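Local coordinates for protein glycoside Hydrolase (PDB 5T3B) that is a family 50 glycoside hydrolase from a gut Bacteroides, probably cleaving glycosidic bonds in a polysaccharide, at residues P25-P29 with Y40-I44; K91-F95 with E117-Y121; R263-L269 with V298-N303; E389-K393 with A418-T423. One frame throughout, in Å; residues are numbered along the deposited sequence.

Contact 1: P25-P29 with Y40-I44. With EDO (1,2-ethanediol), chain P.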
# COMPACT_ATOMS: atom_id res chain seq x y z
N PRO A 25 -5.80 -11.38 -26.80
CA PRO A 25 -5.48 -12.75 -27.18
C PRO A 25 -6.66 -13.67 -27.03
O PRO A 25 -7.59 -13.38 -26.28
CB PRO A 25 -4.37 -13.14 -26.25
CG PRO A 25 -4.19 -12.04 -25.24
CD PRO A 25 -5.14 -10.94 -25.56
N VAL A 26 -6.67 -14.72 -27.82
CA VAL A 26 -7.68 -15.73 -27.70
C VAL A 26 -7.44 -16.52 -26.43
O VAL A 26 -6.35 -17.04 -26.19
CB VAL A 26 -7.65 -16.67 -28.92
CG1 VAL A 26 -8.56 -17.84 -28.75
CG2 VAL A 26 -7.96 -15.88 -30.24
N PRO A 27 -8.48 -16.72 -25.66
CA PRO A 27 -8.26 -17.45 -24.41
C PRO A 27 -8.58 -18.90 -24.49
O PRO A 27 -9.23 -19.38 -25.45
CB PRO A 27 -9.24 -16.79 -23.49
CG PRO A 27 -10.43 -16.52 -24.33
CD PRO A 27 -9.81 -16.10 -25.68
N GLY A 28 -8.16 -19.62 -23.49
CA GLY A 28 -8.43 -21.05 -23.40
C GLY A 28 -9.77 -21.36 -22.76
O GLY A 28 -10.59 -20.49 -22.44
N PRO A 29 -10.04 -22.64 -22.63
CA PRO A 29 -11.31 -23.05 -22.03
C PRO A 29 -11.52 -22.56 -20.62
O PRO A 29 -10.58 -22.35 -19.85
CB PRO A 29 -11.27 -24.58 -22.09
CG PRO A 29 -10.10 -24.95 -22.99
CD PRO A 29 -9.15 -23.78 -22.97
N TYR A 40 -13.02 -18.45 -15.31
CA TYR A 40 -12.46 -17.50 -16.26
C TYR A 40 -11.91 -18.24 -17.42
O TYR A 40 -11.62 -19.44 -17.29
CB TYR A 40 -11.39 -16.62 -15.59
CG TYR A 40 -10.04 -17.24 -15.35
CD1 TYR A 40 -9.90 -18.35 -14.48
CD2 TYR A 40 -8.91 -16.74 -15.98
CE1 TYR A 40 -8.64 -18.93 -14.25
CE2 TYR A 40 -7.66 -17.31 -15.73
CZ TYR A 40 -7.53 -18.40 -14.90
OH TYR A 40 -6.27 -18.94 -14.68
N GLN A 41 -11.73 -17.53 -18.53
CA GLN A 41 -11.00 -18.09 -19.66
C GLN A 41 -9.59 -17.53 -19.69
O GLN A 41 -9.41 -16.34 -19.87
CB GLN A 41 -11.72 -17.79 -20.94
CG GLN A 41 -13.07 -18.41 -21.03
CD GLN A 41 -13.63 -18.19 -22.39
OE1 GLN A 41 -14.33 -17.23 -22.58
NE2 GLN A 41 -13.20 -19.02 -23.39
N PRO A 42 -8.58 -18.37 -19.45
CA PRO A 42 -7.24 -17.85 -19.23
C PRO A 42 -6.55 -17.41 -20.51
O PRO A 42 -6.77 -17.97 -21.61
CB PRO A 42 -6.50 -18.99 -18.58
CG PRO A 42 -7.27 -20.23 -18.94
CD PRO A 42 -8.65 -19.82 -19.19
N ILE A 43 -5.72 -16.38 -20.36
CA ILE A 43 -4.69 -16.05 -21.35
C ILE A 43 -3.31 -16.29 -20.80
O ILE A 43 -3.13 -16.47 -19.58
CB ILE A 43 -4.87 -14.58 -21.88
CG1 ILE A 43 -4.66 -13.54 -20.79
CG2 ILE A 43 -6.22 -14.38 -22.54
CD1 ILE A 43 -4.33 -12.15 -21.31
N ILE A 44 -2.33 -16.21 -21.67
CA ILE A 44 -0.95 -16.29 -21.29
C ILE A 44 -0.33 -14.87 -21.37
O ILE A 44 -0.50 -14.17 -22.36
CB ILE A 44 -0.15 -17.20 -22.20
CG1 ILE A 44 -0.57 -18.63 -21.94
CG2 ILE A 44 1.36 -17.05 -21.99
CD1 ILE A 44 -0.39 -19.23 -20.52
C1 EDO P . -3.80 -18.56 -11.22
O1 EDO P . -3.51 -17.76 -10.05
C2 EDO P . -3.39 -17.79 -12.44
O2 EDO P . -4.46 -17.26 -13.33
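Q41 lies against P27 and G28, and its side chain tracks the G28 carbonyl along its whole length. CB sits 3.7 Å from P27 CB and only 3.3 Å from G28 O. A chi1 of -64° places CG beside the backbone N and anti to the carbonyl carbon, 3.5 Å from G28 O, while CD passes near P27 CG. At the tip NE2 donates to G28 O at 3.1 Å. The N-H is bent to 146° and the donor stands 36° above the carbonyl plane, so no lone pair is met squarely. The amide side of G28 is held as well: G28 N donates to P42 O at 2.9 Å.

That single backbone bond joins an N-terminal loop without regular structure to strand 39-48. The loop then runs into strand 31-32, which pairs antiparallel with strand 39-48, so the contact lies just ahead of a short two-strand pairing. P29 O approaches P42 CD at 3.2 Å. Apolar packing continues beyond the hydrogen bonds, where P25 CG touches I43 CD1 at 3.9 Å and I43 CG2 lies 4.0 Å from P27 CB. F417 of helix 412-427 meets both P25 and I43, and P25 O accepts a hydrogen bond from the Y65 hydroxyl.

Contact 2: K91-F95 with E117-Y121. With EDO (1,2-ethanediol), chain I; EDO (1,2-ethanediol), chain F; EDO (1,2-ethanediol), chain O.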
# COMPACT_ATOMS: atom_id res chain seq x y z
N LYS A 91 -24.51 5.44 -5.39
CA LYS A 91 -25.82 4.99 -5.84
C LYS A 91 -26.35 3.71 -5.21
O LYS A 91 -27.37 3.17 -5.63
CB LYS A 91 -25.77 4.83 -7.37
CG LYS A 91 -25.33 6.06 -8.17
CD LYS A 91 -26.24 7.23 -8.01
CE LYS A 91 -25.90 8.31 -9.03
NZ LYS A 91 -26.79 9.49 -8.75
N GLY A 92 -25.69 3.30 -4.13
CA GLY A 92 -25.98 2.03 -3.45
C GLY A 92 -26.07 2.22 -1.94
O GLY A 92 -26.78 3.10 -1.43
N GLN A 93 -25.35 1.40 -1.22
CA GLN A 93 -25.29 1.46 0.25
C GLN A 93 -24.40 2.56 0.67
O GLN A 93 -23.36 2.83 0.06
CB GLN A 93 -24.78 0.12 0.78
CG GLN A 93 -24.79 -0.05 2.30
CD GLN A 93 -24.29 -1.40 2.75
OE1 GLN A 93 -23.70 -2.11 2.00
NE2 GLN A 93 -24.56 -1.75 4.00
N LYS A 94 -24.78 3.19 1.77
CA LYS A 94 -23.91 4.10 2.49
C LYS A 94 -24.01 3.79 3.97
O LYS A 94 -24.88 3.03 4.44
CB LYS A 94 -24.19 5.53 2.18
CG LYS A 94 -25.43 6.13 2.80
CD LYS A 94 -25.60 7.66 2.57
CE LYS A 94 -24.62 8.44 3.40
NZ LYS A 94 -24.81 8.44 4.94
N PHE A 95 -23.11 4.36 4.73
CA PHE A 95 -22.95 4.14 6.14
C PHE A 95 -23.07 5.45 6.88
O PHE A 95 -23.23 6.55 6.29
CB PHE A 95 -21.59 3.49 6.40
CG PHE A 95 -21.41 2.21 5.70
CD1 PHE A 95 -21.81 1.02 6.32
CD2 PHE A 95 -20.98 2.18 4.40
CE1 PHE A 95 -21.71 -0.17 5.67
CE2 PHE A 95 -20.87 0.97 3.72
CZ PHE A 95 -21.23 -0.22 4.34
N GLU A 117 -18.78 11.59 4.20
CA GLU A 117 -20.25 11.60 4.06
C GLU A 117 -20.87 10.22 4.23
O GLU A 117 -22.06 10.08 4.11
CB GLU A 117 -20.61 12.20 2.72
CG GLU A 117 -20.21 13.64 2.60
CD GLU A 117 -20.50 14.26 1.24
OE1 GLU A 117 -21.64 14.04 0.71
OE2 GLU A 117 -19.64 15.03 0.74
N GLY A 118 -20.06 9.22 4.54
CA GLY A 118 -20.57 7.91 4.77
C GLY A 118 -20.59 6.95 3.57
O GLY A 118 -20.99 5.79 3.70
N TYR A 119 -20.10 7.41 2.41
CA TYR A 119 -20.14 6.57 1.25
C TYR A 119 -18.89 5.68 1.16
O TYR A 119 -17.81 6.10 1.58
CB TYR A 119 -20.29 7.40 -0.02
CG TYR A 119 -21.60 8.11 -0.10
CD1 TYR A 119 -22.69 7.54 -0.76
CD2 TYR A 119 -21.76 9.35 0.48
CE1 TYR A 119 -23.91 8.19 -0.79
CE2 TYR A 119 -22.97 9.98 0.47
CZ TYR A 119 -24.02 9.42 -0.16
OH TYR A 119 -25.23 10.09 -0.20
N PRO A 120 -19.08 4.48 0.64
CA PRO A 120 -17.95 3.54 0.58
C PRO A 120 -16.94 3.98 -0.52
O PRO A 120 -17.32 4.10 -1.69
CB PRO A 120 -18.60 2.20 0.20
CG PRO A 120 -19.84 2.59 -0.51
CD PRO A 120 -20.31 3.86 0.12
N TYR A 121 -15.69 4.16 -0.11
CA TYR A 121 -14.62 4.54 -1.00
C TYR A 121 -13.69 3.36 -1.15
O TYR A 121 -12.93 3.06 -0.22
CB TYR A 121 -13.83 5.75 -0.47
CG TYR A 121 -12.60 6.06 -1.28
CD1 TYR A 121 -12.69 6.18 -2.67
CD2 TYR A 121 -11.36 6.15 -0.68
CE1 TYR A 121 -11.58 6.36 -3.45
CE2 TYR A 121 -10.22 6.35 -1.47
CZ TYR A 121 -10.34 6.45 -2.84
OH TYR A 121 -9.22 6.58 -3.65
C1 EDO I . -27.32 6.17 -1.64
O1 EDO I . -28.08 5.22 -2.44
C2 EDO I . -27.92 6.21 -0.22
O2 EDO I . -29.35 6.49 -0.28
C1 EDO F . -20.90 -0.20 -2.65
O1 EDO F . -20.99 -1.03 -3.82
C2 EDO F . -22.08 -0.26 -1.78
O2 EDO F . -23.31 -0.30 -2.53
C1 EDO O . -27.94 8.15 7.89
O1 EDO O . -26.62 7.72 8.17
C2 EDO O . -28.03 8.01 6.41
O2 EDO O . -27.43 9.11 5.73
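The Y119 ring carries the aliphatic part of K94 on one face and has E117 CB at its edge, in plane. K94 CE sits 4.0 Å from the centroid of the Y119 ring, 24° off the normal and offset toward the rim, which qualifies as a CH-pi contact; K94 CD touches Y119 CZ at 3.6 Å. K94 NZ rises farther from the same face, 5.5 Å from the centroid of the Y119 ring, so any cation-pi attraction is at most weak. The F95 ring is met at its edge instead, with G118 O in its plane and F95 CE2 4.4 Å from P120 CB.

These groups meet where a loop after helix 76-82 crosses the turn joining the antiparallel strands 111-114 and 120-126. D115 OD1 organises that turn by binding the backbone N of both E117 and Y119, and F95 also packs on V114 and on R102 and E104 of strand 102-105. G118 has a positive phi (93°), and a CB there would collide with F95 O. Across the turn F95 N donates to G118 O at 2.8 Å. At the P120 end, Q93 O rests 3.2 Å from P120 CD.

K94 bends at chi3 and chi4, which brings NZ back to F95 O at 2.8 Å, a bond within its own segment. A serine in place of Y119 would probably leave the K94 methylenes without the ring face they lie on, the chain then held mainly by the bond from NZ to F95 O. NZ also binds a 1,2-ethanediol, probably from the crystallisation liquor.

Contact 3: R263-L269 with V298-N303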
# COMPACT_ATOMS: atom_id res chain seq x y z
N ARG A 263 17.61 -13.45 10.22
CA ARG A 263 16.54 -13.28 11.17
C ARG A 263 16.82 -12.12 12.14
O ARG A 263 17.95 -11.88 12.59
CB ARG A 263 16.43 -14.51 11.95
CG ARG A 263 16.00 -15.67 11.12
CD ARG A 263 15.64 -16.89 11.96
NE ARG A 263 16.74 -17.37 12.80
CZ ARG A 263 16.87 -18.60 13.29
NH1 ARG A 263 15.97 -19.59 13.07
NH2 ARG A 263 17.92 -18.84 14.06
N LEU A 264 15.75 -11.47 12.54
CA LEU A 264 15.81 -10.33 13.42
C LEU A 264 16.39 -10.68 14.78
O LEU A 264 17.30 -10.01 15.29
CB LEU A 264 14.43 -9.67 13.58
CG LEU A 264 14.44 -8.33 14.29
CD1 LEU A 264 15.06 -7.23 13.48
CD2 LEU A 264 13.03 -7.95 14.66
N LEU A 265 15.85 -11.73 15.36
CA LEU A 265 16.23 -12.11 16.73
C LEU A 265 17.72 -12.50 16.77
O LEU A 265 18.46 -12.03 17.64
CB LEU A 265 15.34 -13.22 17.28
CG LEU A 265 15.61 -13.76 18.66
CD1 LEU A 265 15.70 -12.62 19.66
CD2 LEU A 265 14.51 -14.76 19.01
N ASP A 266 18.19 -13.24 15.77
CA ASP A 266 19.62 -13.58 15.69
C ASP A 266 20.51 -12.34 15.65
O ASP A 266 21.50 -12.22 16.40
CB ASP A 266 19.94 -14.37 14.43
CG ASP A 266 19.38 -15.77 14.44
OD1 ASP A 266 18.73 -16.19 15.39
OD2 ASP A 266 19.61 -16.46 13.42
N ARG A 267 20.13 -11.38 14.81
CA ARG A 267 20.92 -10.16 14.68
C ARG A 267 20.90 -9.33 15.99
O ARG A 267 21.94 -8.79 16.36
CB ARG A 267 20.49 -9.28 13.47
CG ARG A 267 21.09 -9.71 12.11
CD ARG A 267 20.47 -8.99 10.90
NE ARG A 267 18.99 -9.19 10.80
CZ ARG A 267 18.13 -8.37 10.20
NH1 ARG A 267 18.51 -7.28 9.63
NH2 ARG A 267 16.88 -8.71 10.13
N PHE A 268 19.77 -9.27 16.71
CA PHE A 268 19.75 -8.51 17.93
C PHE A 268 20.69 -9.17 18.95
O PHE A 268 21.40 -8.48 19.66
CB PHE A 268 18.36 -8.40 18.53
CG PHE A 268 17.49 -7.34 17.92
CD1 PHE A 268 17.65 -6.83 16.65
CD2 PHE A 268 16.48 -6.81 18.67
CE1 PHE A 268 16.85 -5.84 16.16
CE2 PHE A 268 15.61 -5.89 18.13
CZ PHE A 268 15.78 -5.41 16.86
N LEU A 269 20.67 -10.50 18.99
CA LEU A 269 21.51 -11.20 19.98
C LEU A 269 22.98 -11.04 19.71
O LEU A 269 23.80 -11.24 20.63
CB LEU A 269 21.12 -12.68 20.05
CG LEU A 269 19.74 -13.00 20.69
CD1 LEU A 269 19.37 -14.45 20.46
CD2 LEU A 269 19.71 -12.63 22.15
N VAL A 298 17.79 -20.02 19.02
CA VAL A 298 16.78 -19.28 18.24
C VAL A 298 16.24 -20.23 17.15
O VAL A 298 16.99 -20.87 16.42
CB VAL A 298 17.32 -18.02 17.54
CG1 VAL A 298 16.20 -17.40 16.72
CG2 VAL A 298 17.80 -16.99 18.54
N THR A 299 14.92 -20.31 17.04
CA THR A 299 14.21 -21.02 15.99
C THR A 299 13.40 -20.00 15.15
O THR A 299 13.18 -18.90 15.58
CB THR A 299 13.14 -21.96 16.60
OG1 THR A 299 12.20 -21.20 17.39
CG2 THR A 299 13.74 -23.00 17.47
N ASP A 300 12.87 -20.41 13.99
CA ASP A 300 12.02 -19.48 13.18
C ASP A 300 10.82 -19.04 13.99
O ASP A 300 10.42 -17.89 13.95
CB ASP A 300 11.52 -20.12 11.84
CG ASP A 300 12.59 -20.14 10.71
OD1 ASP A 300 13.67 -19.49 10.88
OD2 ASP A 300 12.31 -20.84 9.65
N GLU A 301 10.24 -19.96 14.77
CA GLU A 301 9.08 -19.61 15.64
C GLU A 301 9.39 -18.54 16.64
O GLU A 301 8.64 -17.59 16.82
CB GLU A 301 8.49 -20.85 16.29
CG GLU A 301 7.13 -20.61 16.92
CD GLU A 301 6.03 -20.20 15.90
OE1 GLU A 301 6.23 -20.35 14.68
OE2 GLU A 301 4.95 -19.78 16.33
N LEU A 302 10.52 -18.68 17.32
CA LEU A 302 10.95 -17.70 18.29
C LEU A 302 11.26 -16.37 17.65
O LEU A 302 10.87 -15.32 18.15
CB LEU A 302 12.16 -18.19 19.11
CG LEU A 302 11.88 -19.29 20.13
CD1 LEU A 302 13.23 -19.74 20.67
CD2 LEU A 302 10.97 -18.76 21.25
N ASN A 303 11.96 -16.42 16.55
CA ASN A 303 12.22 -15.22 15.74
C ASN A 303 10.92 -14.52 15.35
O ASN A 303 10.79 -13.32 15.54
CB ASN A 303 13.05 -15.52 14.51
CG ASN A 303 13.30 -14.26 13.72
OD1 ASN A 303 13.86 -13.28 14.21
ND2 ASN A 303 12.84 -14.27 12.49
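This is a mixed ionic and apolar junction between two helix starts, R263 at the N-cap of helix 264-269 against V298 and the first turn of helix 300-324, about 27 Å from the centre of the chain. N303 makes the polar link: with CG anti to its backbone N (chi1 -180°), OD1 accepts from L265 N at 2.8 Å, almost straight at 172°. S258 OG bonds both N303 ND2 and L264 N.

R263 lies between the two helices. V298 CG1 sits over one face of its guanidinium, 3.4 Å above the plane. At the edge, NE and NH2 grip D266 side-on, the NH2 to OD2 distance being 3.0 Å. NH1 turns to D300 OD1 at 3.2 Å, the carboxylate plane standing 84° from the guanidinium. A weak bond joins NH2 to V298 O.

Below the charges, V298 CG2 meets L269 CD1 tip to tip at 3.6 Å; L265 CD2 packs on L302 CB, and the L265 side chain also meets helix 277-288. With one guanidinium shared by two carboxylates, both acids are likely to stay ionised, and the neutral N303 amide would bring only the partial negative charge of its oxygen to the start of helix 264-269.

Contact 4: E389-K393 with A418-T423. With EDO (1,2-ethanediol), chain G.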
# COMPACT_ATOMS: atom_id res chain seq x y z
N GLU A 389 1.68 -0.89 -2.70
CA GLU A 389 2.50 -0.84 -3.90
C GLU A 389 2.35 -2.15 -4.66
O GLU A 389 2.38 -3.21 -4.06
CB GLU A 389 4.01 -0.72 -3.61
CG GLU A 389 4.47 0.49 -2.85
CD GLU A 389 5.92 0.59 -2.59
OE1 GLU A 389 6.74 -0.13 -3.20
OE2 GLU A 389 6.29 1.47 -1.74
N PHE A 390 2.27 -2.03 -5.99
CA PHE A 390 2.36 -3.13 -6.92
C PHE A 390 2.52 -2.48 -8.31
O PHE A 390 2.09 -1.35 -8.51
CB PHE A 390 1.18 -4.07 -6.87
CG PHE A 390 -0.08 -3.53 -7.48
CD1 PHE A 390 -0.80 -2.52 -6.82
CD2 PHE A 390 -0.59 -4.02 -8.66
CE1 PHE A 390 -1.94 -1.98 -7.40
CE2 PHE A 390 -1.75 -3.49 -9.22
CZ PHE A 390 -2.43 -2.46 -8.60
N TYR A 391 3.18 -3.21 -9.24
CA TYR A 391 3.30 -2.79 -10.63
C TYR A 391 4.00 -3.86 -11.42
O TYR A 391 4.60 -4.77 -10.86
CB TYR A 391 4.10 -1.46 -10.78
CG TYR A 391 5.52 -1.50 -10.40
CD1 TYR A 391 5.97 -1.47 -9.07
CD2 TYR A 391 6.53 -1.57 -11.36
CE1 TYR A 391 7.29 -1.53 -8.75
CE2 TYR A 391 7.83 -1.65 -11.00
CZ TYR A 391 8.23 -1.66 -9.71
OH TYR A 391 9.59 -1.76 -9.36
N THR A 392 3.99 -3.66 -12.75
CA THR A 392 4.90 -4.28 -13.69
C THR A 392 5.55 -3.22 -14.54
O THR A 392 5.06 -2.08 -14.61
CB THR A 392 4.21 -5.32 -14.59
OG1 THR A 392 3.20 -4.69 -15.37
CG2 THR A 392 3.64 -6.46 -13.76
N LYS A 393 6.65 -3.63 -15.20
CA LYS A 393 7.43 -2.76 -16.09
C LYS A 393 7.27 -3.30 -17.51
O LYS A 393 7.24 -4.51 -17.73
CB LYS A 393 8.92 -2.92 -15.76
CG LYS A 393 9.31 -2.62 -14.34
CD LYS A 393 10.70 -3.22 -13.99
CE LYS A 393 11.10 -3.07 -12.54
NZ LYS A 393 12.39 -3.82 -12.36
N ALA A 418 -1.66 -7.39 -16.55
CA ALA A 418 -1.17 -7.70 -15.21
C ALA A 418 -1.92 -6.88 -14.15
O ALA A 418 -2.16 -7.39 -13.06
CB ALA A 418 0.30 -7.42 -15.13
N TYR A 419 -2.21 -5.62 -14.43
CA TYR A 419 -2.97 -4.81 -13.50
C TYR A 419 -4.33 -5.45 -13.27
O TYR A 419 -4.77 -5.57 -12.11
CB TYR A 419 -3.15 -3.37 -14.04
CG TYR A 419 -3.89 -2.46 -13.13
CD1 TYR A 419 -5.28 -2.33 -13.20
CD2 TYR A 419 -3.24 -1.65 -12.24
CE1 TYR A 419 -5.99 -1.48 -12.40
CE2 TYR A 419 -3.96 -0.78 -11.42
CZ TYR A 419 -5.33 -0.67 -11.52
OH TYR A 419 -5.95 0.23 -10.68
N GLN A 420 -5.03 -5.83 -14.34
CA GLN A 420 -6.33 -6.48 -14.19
C GLN A 420 -6.22 -7.76 -13.39
O GLN A 420 -7.07 -8.01 -12.51
CB GLN A 420 -7.03 -6.72 -15.53
CG GLN A 420 -7.26 -5.46 -16.29
CD GLN A 420 -8.31 -5.63 -17.37
OE1 GLN A 420 -8.56 -6.74 -17.83
NE2 GLN A 420 -8.93 -4.53 -17.77
N HIS A 421 -5.24 -8.60 -13.71
CA HIS A 421 -5.11 -9.87 -13.01
C HIS A 421 -4.90 -9.64 -11.50
O HIS A 421 -5.53 -10.27 -10.65
CB HIS A 421 -3.92 -10.62 -13.61
CG HIS A 421 -3.60 -11.91 -12.97
ND1 HIS A 421 -4.22 -13.06 -13.30
CD2 HIS A 421 -2.77 -12.20 -11.96
CE1 HIS A 421 -3.75 -14.02 -12.55
NE2 HIS A 421 -2.89 -13.53 -11.71
N PHE A 422 -3.98 -8.74 -11.17
CA PHE A 422 -3.63 -8.57 -9.76
C PHE A 422 -4.82 -7.94 -9.02
O PHE A 422 -5.18 -8.41 -7.91
CB PHE A 422 -2.35 -7.71 -9.62
CG PHE A 422 -1.61 -7.96 -8.34
CD1 PHE A 422 -0.78 -9.05 -8.23
CD2 PHE A 422 -1.76 -7.14 -7.26
CE1 PHE A 422 -0.13 -9.37 -7.06
CE2 PHE A 422 -1.09 -7.45 -6.07
CZ PHE A 422 -0.28 -8.53 -5.98
N THR A 423 -5.43 -6.92 -9.59
CA THR A 423 -6.53 -6.25 -8.93
C THR A 423 -7.76 -7.15 -8.81
O THR A 423 -8.44 -7.08 -7.78
CB THR A 423 -6.86 -4.93 -9.60
OG1 THR A 423 -7.25 -5.11 -10.97
CG2 THR A 423 -5.71 -3.94 -9.45
C1 EDO G . 9.77 -0.65 -5.89
O1 EDO G . 10.26 -0.51 -7.11
C2 EDO G . 9.82 -2.11 -5.55
O2 EDO G . 11.15 -2.70 -5.47
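F390 of an extended segment lies across from F422 of a helix, their CA atoms 8.6 Å apart, and the T392 and A418 CA atoms are 7.1 Å apart. At those spacings side chains alone bridge segments 389-393 and 418-423. Strand 385-394 runs parallel to 358-361 and 432-437, with helix 412-427 against it, consistent with the (beta/alpha)8 barrel of family 50 enzymes.

F390 carries most of the contact. Its CG stands between the backbone N and the carbonyl carbon (chi1 73°), directing the ring at the helix. There it lies near parallel to two rings but slid apart from both: 5.3 Å between the centroids of the F390 and F422 rings with planes at 19°, and 5.6 Å between those of F390 and Y419 at 29°. Overlap is slight, and the touching is by rim atoms, as F390 CD2 to F422 CD2 at 3.6 Å. T423 CG2 reaches F390 CZ at 3.7 Å and also lies over the centre of the Y419 ring. Farther along, T392 CG2 packs on A418 CB at 3.7 Å.

An alanine at F390 is likely to open a gap among Y419, F422 and T423, costing the strand its main hold on the helix. Two hydroxyls of the helix bond to other partners: T423 OG1 donates to Y419 O at 2.8 Å, and Y419 OH binds N469 and W435. The interface itself therefore depends on dispersion and shape.

How the contacts relate
The four contacts follow one another in series from the N terminus; none nests in or crosses another. Contact 1 closes a short loop that anchors the chain's start on strand 39-48. Contact 2 brings the loop after helix 76-82 onto the turn before strand 120-126. Contact 3 lies in a helical region and spans helix 277-288, while contact 4 joins strand 385-394 to helix 412-427. Contacts 1 and 4 come nearest, about 6 Å between nearest atoms, and share that helix, since F417 meets P25 and I43. Contacts 2 and 3 lie on opposite sides of the chain's centre, their own centres about 45 Å apart.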